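Local atomic coordinates of Poly(A) ribonuclease pop2 (Schizosaccharomyces pombe, PDB entry 2P51), a protein that acts as the catalytic deadenylase of the CCR4-NOT complex, a metal-dependent 3'-exoribonuclease that shortens the poly(A) tails of mRNA to release 5'-AMP. Residues Tyr175-Met180 with Glu190-Ile195; Asp225-His230 with Ser254-Gly259. All coordinates share one frame; numbering follows the deposited sequence.

Overall arrangement
The two contacts lie in the C-terminal part of a DEDD nuclease fold, on opposite sides of the chain's centre, with their own centres about 30 Å apart and their nearest atoms about 16 Å apart. They come in series: interaction 1 joins helices 170-181 and 189-199 and is complete before interaction 2 joins the end of helix 220-226 to the end of helix 238-257. No helix is shared. One helix of each pair also carries a magnesium ligand, Asp172 on 170-181 and Asp241 on 238-257, though neither ligand takes part in the contacts. Interaction 1 is a buried apolar contact; interaction 2 is partly buried, water-bridged and away from the annotated sites.

Interaction 1. Residues Tyr175-Met180 with Glu190-Ile195; sequences YLLKAM and EEFYKI
Leu177 packs against Phe192 and Ile195 in a buried, wholly apolar helix-helix contact between helices 170-181 and 189-199, successive helices that lie in the chain between strands 163-166 and 203-205. The backbones stay well apart, the closest CA atoms being those of Leu177 and Ile195 at 8.5 Å, so side chains bridge the gap. Leu177 reaches across with CG anti to its own N (chi1 -170°), and its two methyls divide the work. CD1 meets the branch methyl CG2 of Ile195 at 3.6 Å, the two side chains crossing at about a right angle. CD2 lies 3.9 Å from CD1 of Phe192 and touches the neighbouring CE1 as well, approaching the ring obliquely while the two side chains slide past each other in opposite directions. Phe192 starts out across the interface rather than into it; chi1 of 168° swings the ring back to the leucine, and the ring also meets Tyr73. Tyr199, farther along helix 189-199, adds another contact to Leu177. The side chain of Phe192 is about 9 Å from that of the metal ligand Asp172. With carbon alone at every touching point, the pairing relies on shape and burial rather than on directional bonds.

Interaction 2. Residues Asp225-His230 with Ser254-Gly259; sequences DDLQIH and SRYFDG
Arg255 lies across Leu227 with its guanidinium face, and its side chain can be traced outward from the end of helix 238-257. CB sits 3.6 Å above the plane of the Tyr256 ring, over the ring centre, so the ring of the next residue lies against the base of the arginine. With CG anti to the carbonyl carbon (chi1 -67°), the chain then runs extended to NE. CD comes first within range of Leu227, 4.2 Å from its CD2 methyl. NE forms a salt bridge with Glu251, one helical turn earlier. Leu227 CD2 lies over one face of the guanidinium, above its centre; CZ is the nearest atom to it at 3.6 Å, and NH1 also touches that methyl.

Leu227 is the first residue to leave helical angles in a Schellman motif that ends helix 220-226. Gln228, with a positive phi of 54°, is the C-prime residue; Ile229 N bonds back to Ala224 O, and Gln228 N to Asp225 O at 3.0 Å. The turn places the carbonyl groups of Asp226 and Leu227 near the tip of Arg255, where two waters lie in the guanidinium plane at its edge and both accept from NH2. One water, 3.1 Å from Arg255 NH2, donates to Leu227 O at 2.7 Å; the other accepts from NH2 and reaches Asp226 O only weakly. The positive group thus meets a helix C-terminus through water, which probably suits the negative end of the helix dipole. Tyr256 OH reaches the same CD2 methyl of Leu227 at 3.8 Å.

Interaction 1. Residues Tyr175-Met180 with Glu190-Ile195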
ATOM      1  N   TYR A 175       4.066  -3.765  -5.869  1.00 14.39           N
ATOM      2  CA  TYR A 175       5.072  -2.677  -5.910  1.00 13.98           C
ATOM      3  C   TYR A 175       6.030  -2.784  -4.735  1.00 13.81           C
ATOM      4  O   TYR A 175       7.216  -2.476  -4.926  1.00 15.92           O
ATOM      5  CB  TYR A 175       4.375  -1.313  -5.915  1.00 14.13           C
ATOM      6  CG  TYR A 175       4.138  -0.861  -7.355  1.00 13.33           C
ATOM      7  CD1 TYR A 175       2.901  -0.803  -7.960  1.00 14.33           C
ATOM      8  CD2 TYR A 175       5.263  -0.506  -8.084  1.00 14.07           C
ATOM      9  CE1 TYR A 175       2.721  -0.381  -9.286  1.00 14.49           C
ATOM     10  CE2 TYR A 175       5.108  -0.105  -9.383  1.00 14.76           C
ATOM     11  CZ  TYR A 175       3.861  -0.041  -9.988  1.00 14.22           C
ATOM     12  OH  TYR A 175       3.800   0.373 -11.290  1.00 16.20           O
ATOM     13  N   LEU A 176       5.552  -3.214  -3.575  1.00 15.43           N
ATOM     14  CA  LEU A 176       6.475  -3.327  -2.451  1.00 15.07           C
ATOM     15  C   LEU A 176       7.399  -4.518  -2.689  1.00 16.47           C
ATOM     16  O   LEU A 176       8.607  -4.441  -2.388  1.00 16.87           O
ATOM     17  CB  LEU A 176       5.795  -3.455  -1.078  0.75 17.38           C
ATOM     18  CG  LEU A 176       5.579  -2.089  -0.377  0.75 19.56           C
ATOM     19  CD1 LEU A 176       4.522  -1.284  -1.124  0.75 15.36           C
ATOM     20  CD2 LEU A 176       5.241  -2.296   1.087  0.75 25.53           C
ATOM     21  N   LEU A 177       6.818  -5.610  -3.255  1.00 15.37           N
ATOM     22  CA  LEU A 177       7.777  -6.726  -3.505  1.00 14.33           C
ATOM     23  C   LEU A 177       8.796  -6.369  -4.552  1.00 16.78           C
ATOM     24  O   LEU A 177       9.990  -6.727  -4.442  1.00 19.08           O
ATOM     25  CB  LEU A 177       7.007  -8.004  -3.883  1.00 16.64           C
ATOM     26  CG  LEU A 177       7.829  -9.297  -3.947  1.00 21.35           C
ATOM     27  CD1 LEU A 177       8.195  -9.771  -2.534  1.00 27.85           C
ATOM     28  CD2 LEU A 177       7.099 -10.402  -4.700  1.00 22.41           C
ATOM     29  N   LYS A 178       8.396  -5.671  -5.596  1.00 14.83           N
ATOM     30  CA  LYS A 178       9.325  -5.182  -6.629  1.00 14.53           C
ATOM     31  C   LYS A 178      10.418  -4.321  -6.012  1.00 16.59           C
ATOM     32  O   LYS A 178      11.611  -4.406  -6.294  1.00 19.80           O
ATOM     33  CB  LYS A 178       8.550  -4.394  -7.696  1.00 14.56           C
ATOM     34  CG  LYS A 178       9.402  -3.597  -8.652  1.00 16.04           C
ATOM     35  CD  LYS A 178       8.551  -2.809  -9.656  1.00 14.72           C
ATOM     36  CE  LYS A 178       9.460  -2.035 -10.644  1.00 17.02           C
ATOM     37  NZ  LYS A 178       8.598  -1.065 -11.429  1.00 15.43           N
ATOM     38  N   ALA A 179      10.057  -3.411  -5.109  1.00 17.26           N
ATOM     39  CA  ALA A 179      11.035  -2.552  -4.473  1.00 21.34           C
ATOM     40  C   ALA A 179      12.011  -3.408  -3.673  1.00 21.43           C
ATOM     41  O   ALA A 179      13.243  -3.257  -3.781  1.00 22.62           O
ATOM     42  CB  ALA A 179      10.355  -1.554  -3.559  1.00 24.12           C
ATOM     43  N   MET A 180      11.500  -4.335  -2.863  1.00 18.35           N
ATOM     44  CA  MET A 180      12.442  -5.088  -2.027  1.00 17.51           C
ATOM     45  C   MET A 180      13.328  -6.032  -2.823  1.00 18.85           C
ATOM     46  O   MET A 180      14.455  -6.269  -2.399  1.00 20.04           O
ATOM     47  CB  MET A 180      11.640  -5.877  -0.977  1.00 17.13           C
ATOM     48  CG  MET A 180      11.108  -4.919   0.087  1.00 15.97           C
ATOM     49  SD  MET A 180      10.262  -5.810   1.418  1.00 18.04           S
ATOM     50  CE  MET A 180       8.945  -6.597   0.499  1.00 19.93           C
ATOM     51  N   GLU A 190       1.159 -18.268  -8.164  1.00 25.50           N
ATOM     52  CA  GLU A 190       1.515 -19.165  -7.054  1.00 24.21           C
ATOM     53  C   GLU A 190       2.874 -18.791  -6.458  1.00 23.40           C
ATOM     54  O   GLU A 190       3.001 -18.774  -5.227  1.00 21.07           O
ATOM     55  CB  GLU A 190       1.530 -20.624  -7.537  1.00 28.93           C
ATOM     56  CG  GLU A 190       0.240 -21.143  -8.112  1.00 36.00           C
ATOM     57  CD  GLU A 190      -0.107 -20.616  -9.495  1.00 43.89           C
ATOM     58  OE1 GLU A 190       0.760 -20.225 -10.318  1.00 49.62           O
ATOM     59  OE2 GLU A 190      -1.328 -20.531  -9.787  1.00 71.19           O
ATOM     60  N   GLU A 191       3.848 -18.480  -7.291  1.00 23.84           N
ATOM     61  CA  GLU A 191       5.179 -18.099  -6.845  1.00 21.69           C
ATOM     62  C   GLU A 191       5.177 -16.707  -6.209  1.00 19.74           C
ATOM     63  O   GLU A 191       5.852 -16.443  -5.214  1.00 20.73           O
ATOM     64  CB  GLU A 191       6.230 -18.098  -7.972  0.73 26.78           C
ATOM     65  CG  GLU A 191       7.667 -17.930  -7.502  0.73 30.42           C
ATOM     66  CD  GLU A 191       8.754 -18.009  -8.558  0.73 34.75           C
ATOM     67  OE1 GLU A 191       8.560 -18.544  -9.677  0.73 41.86           O
ATOM     68  OE2 GLU A 191       9.895 -17.519  -8.317  0.73 45.17           O
ATOM     69  N   PHE A 192       4.427 -15.787  -6.812  1.00 19.26           N
ATOM     70  CA  PHE A 192       4.316 -14.456  -6.235  1.00 17.57           C
ATOM     71  C   PHE A 192       3.750 -14.568  -4.837  1.00 17.84           C
ATOM     72  O   PHE A 192       4.298 -13.953  -3.907  1.00 17.32           O
ATOM     73  CB  PHE A 192       3.408 -13.636  -7.132  1.00 19.00           C
ATOM     74  CG  PHE A 192       2.942 -12.322  -6.566  1.00 17.72           C
ATOM     75  CD1 PHE A 192       3.805 -11.234  -6.681  1.00 20.26           C
ATOM     76  CD2 PHE A 192       1.711 -12.158  -5.967  1.00 18.87           C
ATOM     77  CE1 PHE A 192       3.423  -9.994  -6.183  1.00 19.65           C
ATOM     78  CE2 PHE A 192       1.363 -10.932  -5.454  1.00 17.83           C
ATOM     79  CZ  PHE A 192       2.197  -9.833  -5.541  1.00 18.45           C
ATOM     80  N   TYR A 193       2.650 -15.331  -4.689  1.00 17.37           N
ATOM     81  CA  TYR A 193       1.985 -15.466  -3.414  1.00 17.54           C
ATOM     82  C   TYR A 193       2.915 -16.064  -2.373  1.00 16.45           C
ATOM     83  O   TYR A 193       2.952 -15.633  -1.204  1.00 18.08           O
ATOM     84  CB  TYR A 193       0.758 -16.367  -3.615  1.00 18.90           C
ATOM     85  CG  TYR A 193      -0.075 -16.472  -2.352  1.00 21.08           C
ATOM     86  CD1 TYR A 193      -0.895 -15.417  -1.923  1.00 22.22           C
ATOM     87  CD2 TYR A 193      -0.018 -17.646  -1.606  1.00 21.42           C
ATOM     88  CE1 TYR A 193      -1.641 -15.536  -0.772  1.00 21.44           C
ATOM     89  CE2 TYR A 193      -0.766 -17.748  -0.451  1.00 22.58           C
ATOM     90  CZ  TYR A 193      -1.558 -16.704  -0.040  1.00 20.93           C
ATOM     91  OH  TYR A 193      -2.306 -16.855   1.111  1.00 23.93           O
ATOM     92  N   LYS A 194       3.676 -17.080  -2.743  1.00 18.92           N
ATOM     93  CA  LYS A 194       4.580 -17.714  -1.789  1.00 20.51           C
ATOM     94  C   LYS A 194       5.602 -16.744  -1.226  1.00 21.62           C
ATOM     95  O   LYS A 194       5.884 -16.668  -0.025  1.00 21.28           O
ATOM     96  CB  LYS A 194       5.309 -18.848  -2.512  1.00 23.91           C
ATOM     97  CG  LYS A 194       6.375 -19.555  -1.736  1.00 30.30           C
ATOM     98  CD  LYS A 194       6.554 -20.899  -2.511  1.00 35.51           C
ATOM     99  CE  LYS A 194       5.249 -21.067  -3.312  1.00 42.72           C
ATOM    100  NZ  LYS A 194       4.136 -21.604  -2.481  1.00 68.43           N
ATOM    101  N   ILE A 195       6.215 -15.967  -2.124  1.00 19.93           N
ATOM    102  CA  ILE A 195       7.249 -15.028  -1.661  1.00 19.09           C
ATOM    103  C   ILE A 195       6.594 -13.895  -0.929  1.00 18.39           C
ATOM    104  O   ILE A 195       7.102 -13.421   0.094  1.00 18.31           O
ATOM    105  CB  ILE A 195       7.987 -14.528  -2.928  0.66 20.15           C
ATOM    106  CG1 ILE A 195       8.743 -15.678  -3.601  0.66 18.92           C
ATOM    107  CG2 ILE A 195       8.851 -13.337  -2.618  0.66 23.05           C
ATOM    108  CD1 ILE A 195       9.449 -15.406  -4.895  0.66 23.38           C
TER

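Interaction 2. Residues Asp225-His230 with Ser254-Gly259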
ATOM      1  N   ASP A 225     -17.311   6.661   3.795  1.00 21.39           N
ATOM      2  CA  ASP A 225     -18.430   7.589   3.981  1.00 21.69           C
ATOM      3  C   ASP A 225     -19.580   6.906   4.704  1.00 23.17           C
ATOM      4  O   ASP A 225     -20.275   7.431   5.592  1.00 29.42           O
ATOM      5  CB  ASP A 225     -18.854   8.149   2.639  1.00 23.10           C
ATOM      6  CG  ASP A 225     -17.792   8.980   1.946  1.00 24.50           C
ATOM      7  OD1 ASP A 225     -16.911   9.457   2.682  1.00 26.84           O
ATOM      8  OD2 ASP A 225     -17.795   9.196   0.715  1.00 26.24           O
ATOM      9  N   ASP A 226     -19.817   5.662   4.313  1.00 22.12           N
ATOM     10  CA  ASP A 226     -20.896   4.848   4.874  1.00 24.40           C
ATOM     11  C   ASP A 226     -20.761   4.687   6.380  1.00 25.89           C
ATOM     12  O   ASP A 226     -21.700   4.811   7.147  1.00 32.75           O
ATOM     13  CB  ASP A 226     -20.889   3.460   4.236  1.00 27.38           C
ATOM     14  CG  ASP A 226     -22.242   2.841   4.097  1.00 29.36           C
ATOM     15  OD1 ASP A 226     -23.286   3.542   4.098  1.00 39.27           O
ATOM     16  OD2 ASP A 226     -22.269   1.600   3.976  1.00 39.33           O
ATOM     17  N   LEU A 227     -19.521   4.410   6.776  1.00 23.60           N
ATOM     18  CA  LEU A 227     -19.260   4.238   8.189  1.00 23.53           C
ATOM     19  C   LEU A 227     -18.991   5.549   8.910  1.00 25.62           C
ATOM     20  O   LEU A 227     -18.606   5.493  10.090  1.00 26.27           O
ATOM     21  CB  LEU A 227     -18.069   3.270   8.361  1.00 25.05           C
ATOM     22  CG  LEU A 227     -18.277   1.871   7.771  1.00 27.78           C
ATOM     23  CD1 LEU A 227     -16.957   1.082   7.858  1.00 29.94           C
ATOM     24  CD2 LEU A 227     -19.408   1.129   8.466  1.00 31.46           C
ATOM     25  N   GLN A 228     -19.184   6.679   8.254  1.00 24.86           N
ATOM     26  CA  GLN A 228     -18.898   7.976   8.871  1.00 27.53           C
ATOM     27  C   GLN A 228     -17.480   8.055   9.420  1.00 27.57           C
ATOM     28  O   GLN A 228     -17.264   8.615  10.497  1.00 27.84           O
ATOM     29  CB  GLN A 228     -19.850   8.283  10.032  1.00 31.79           C
ATOM     30  CG  GLN A 228     -21.273   7.820   9.749  1.00 45.09           C
ATOM     31  CD  GLN A 228     -22.193   8.435  10.789  1.00 53.16           C
ATOM     32  OE1 GLN A 228     -22.096   8.145  11.983  1.00 63.44           O
ATOM     33  NE2 GLN A 228     -23.070   9.304  10.302  1.00 80.57           N
ATOM     34  N   ILE A 229     -16.520   7.516   8.687  1.00 24.07           N
ATOM     35  CA  ILE A 229     -15.118   7.707   9.051  1.00 23.32           C
ATOM     36  C   ILE A 229     -14.511   8.855   8.259  1.00 21.25           C
ATOM     37  O   ILE A 229     -14.571   8.910   7.037  1.00 22.71           O
ATOM     38  CB  ILE A 229     -14.334   6.416   8.803  1.00 24.70           C
ATOM     39  CG1 ILE A 229     -14.813   5.276   9.730  1.00 27.26           C
ATOM     40  CG2 ILE A 229     -12.837   6.687   8.872  1.00 23.63           C
ATOM     41  CD1 ILE A 229     -14.435   3.903   9.212  1.00 30.26           C
ATOM     42  N   HIS A 230     -13.921   9.821   8.944  1.00 23.57           N
ATOM     43  CA  HIS A 230     -13.438  10.987   8.181  1.00 25.75           C
ATOM     44  C   HIS A 230     -12.027  10.758   7.680  1.00 25.54           C
ATOM     45  O   HIS A 230     -11.170  10.211   8.361  1.00 26.27           O
ATOM     46  CB  HIS A 230     -13.530  12.228   9.064  1.00 34.46           C
ATOM     47  CG  HIS A 230     -12.718  13.424   8.722  1.00 48.14           C
ATOM     48  ND1 HIS A 230     -13.134  14.383   7.811  1.00 55.08           N
ATOM     49  CD2 HIS A 230     -11.510  13.879   9.161  1.00 53.59           C
ATOM     50  CE1 HIS A 230     -12.224  15.345   7.700  1.00 59.26           C
ATOM     51  NE2 HIS A 230     -11.217  15.062   8.515  1.00 58.54           N
ATOM     52  N   SER A 254     -14.460  -4.116  14.517  1.00 14.42           N
ATOM     53  CA  SER A 254     -15.408  -3.924  15.625  1.00 14.44           C
ATOM     54  C   SER A 254     -16.841  -4.264  15.269  1.00 16.22           C
ATOM     55  O   SER A 254     -17.536  -4.933  16.041  1.00 17.05           O
ATOM     56  CB  SER A 254     -15.325  -2.443  16.034  1.00 17.82           C
ATOM     57  OG  SER A 254     -16.248  -2.206  17.075  1.00 24.79           O
ATOM     58  N   ARG A 255     -17.302  -3.790  14.101  1.00 14.46           N
ATOM     59  CA  ARG A 255     -18.713  -3.967  13.769  1.00 15.05           C
ATOM     60  C   ARG A 255     -19.034  -5.400  13.330  1.00 14.09           C
ATOM     61  O   ARG A 255     -20.131  -5.809  13.717  1.00 15.66           O
ATOM     62  CB  ARG A 255     -19.138  -3.034  12.647  1.00 15.22           C
ATOM     63  CG  ARG A 255     -19.133  -1.553  13.035  1.00 16.40           C
ATOM     64  CD  ARG A 255     -20.063  -0.773  12.119  1.00 19.41           C
ATOM     65  NE  ARG A 255     -19.900   0.665  12.253  1.00 18.97           N
ATOM     66  CZ  ARG A 255     -20.764   1.573  11.804  1.00 18.20           C
ATOM     67  NH1 ARG A 255     -21.875   1.155  11.191  1.00 22.14           N
ATOM     68  NH2 ARG A 255     -20.483   2.854  11.991  1.00 23.75           N
ATOM     69  N   TYR A 256     -18.202  -6.090  12.569  1.00 14.75           N
ATOM     70  CA  TYR A 256     -18.636  -7.357  11.964  1.00 15.07           C
ATOM     71  C   TYR A 256     -17.900  -8.546  12.535  1.00 14.88           C
ATOM     72  O   TYR A 256     -18.301  -9.681  12.218  1.00 16.05           O
ATOM     73  CB  TYR A 256     -18.523  -7.314  10.407  1.00 15.93           C
ATOM     74  CG  TYR A 256     -19.144  -6.003   9.934  1.00 15.61           C
ATOM     75  CD1 TYR A 256     -20.450  -5.671  10.280  1.00 15.30           C
ATOM     76  CD2 TYR A 256     -18.409  -5.127   9.163  1.00 16.51           C
ATOM     77  CE1 TYR A 256     -21.085  -4.507   9.892  1.00 15.82           C
ATOM     78  CE2 TYR A 256     -19.015  -3.940   8.776  1.00 17.86           C
ATOM     79  CZ  TYR A 256     -20.324  -3.622   9.116  1.00 18.38           C
ATOM     80  OH  TYR A 256     -20.835  -2.407   8.708  1.00 19.43           O
ATOM     81  N   PHE A 257     -16.876  -8.302  13.369  1.00 14.52           N
ATOM     82  CA  PHE A 257     -16.115  -9.405  13.927  1.00 14.40           C
ATOM     83  C   PHE A 257     -16.010  -9.303  15.440  1.00 15.94           C
ATOM     84  O   PHE A 257     -15.225 -10.032  16.034  1.00 15.87           O
ATOM     85  CB  PHE A 257     -14.725  -9.501  13.306  1.00 15.24           C
ATOM     86  CG  PHE A 257     -14.809  -9.760  11.799  1.00 15.19           C
ATOM     87  CD1 PHE A 257     -14.819 -11.079  11.359  1.00 15.67           C
ATOM     88  CD2 PHE A 257     -14.884  -8.716  10.888  1.00 15.50           C
ATOM     89  CE1 PHE A 257     -14.888 -11.360   9.993  1.00 15.59           C
ATOM     90  CE2 PHE A 257     -14.937  -8.963   9.543  1.00 15.97           C
ATOM     91  CZ  PHE A 257     -14.944 -10.278   9.123  1.00 16.08           C
ATOM     92  N   ASP A 258     -16.800  -8.428  16.045  1.00 14.23           N
ATOM     93  CA  ASP A 258     -16.832  -8.275  17.511  1.00 14.51           C
ATOM     94  C   ASP A 258     -15.412  -8.168  18.107  1.00 14.49           C
ATOM     95  O   ASP A 258     -15.087  -8.687  19.170  1.00 18.22           O
ATOM     96  CB  ASP A 258     -17.616  -9.404  18.147  1.00 15.36           C
ATOM     97  CG  ASP A 258     -18.046  -9.097  19.571  1.00 15.88           C
ATOM     98  OD1 ASP A 258     -18.239  -7.909  19.941  1.00 18.49           O
ATOM     99  OD2 ASP A 258     -18.219 -10.052  20.376  1.00 15.36           O
ATOM    100  N   GLY A 259     -14.547  -7.449  17.377  1.00 15.94           N
ATOM    101  CA  GLY A 259     -13.227  -7.187  17.929  1.00 19.16           C
ATOM    102  C   GLY A 259     -12.131  -8.148  17.531  1.00 18.31           C
ATOM    103  O   GLY A 259     -10.973  -7.826  17.856  1.00 25.08           O
TER
HETATM  104  O   HOH W   1     -22.459   4.560  10.443  1.00 54.52           O
HETATM  105  O   HOH W   2     -18.337   5.009  12.723  0.83 44.32           O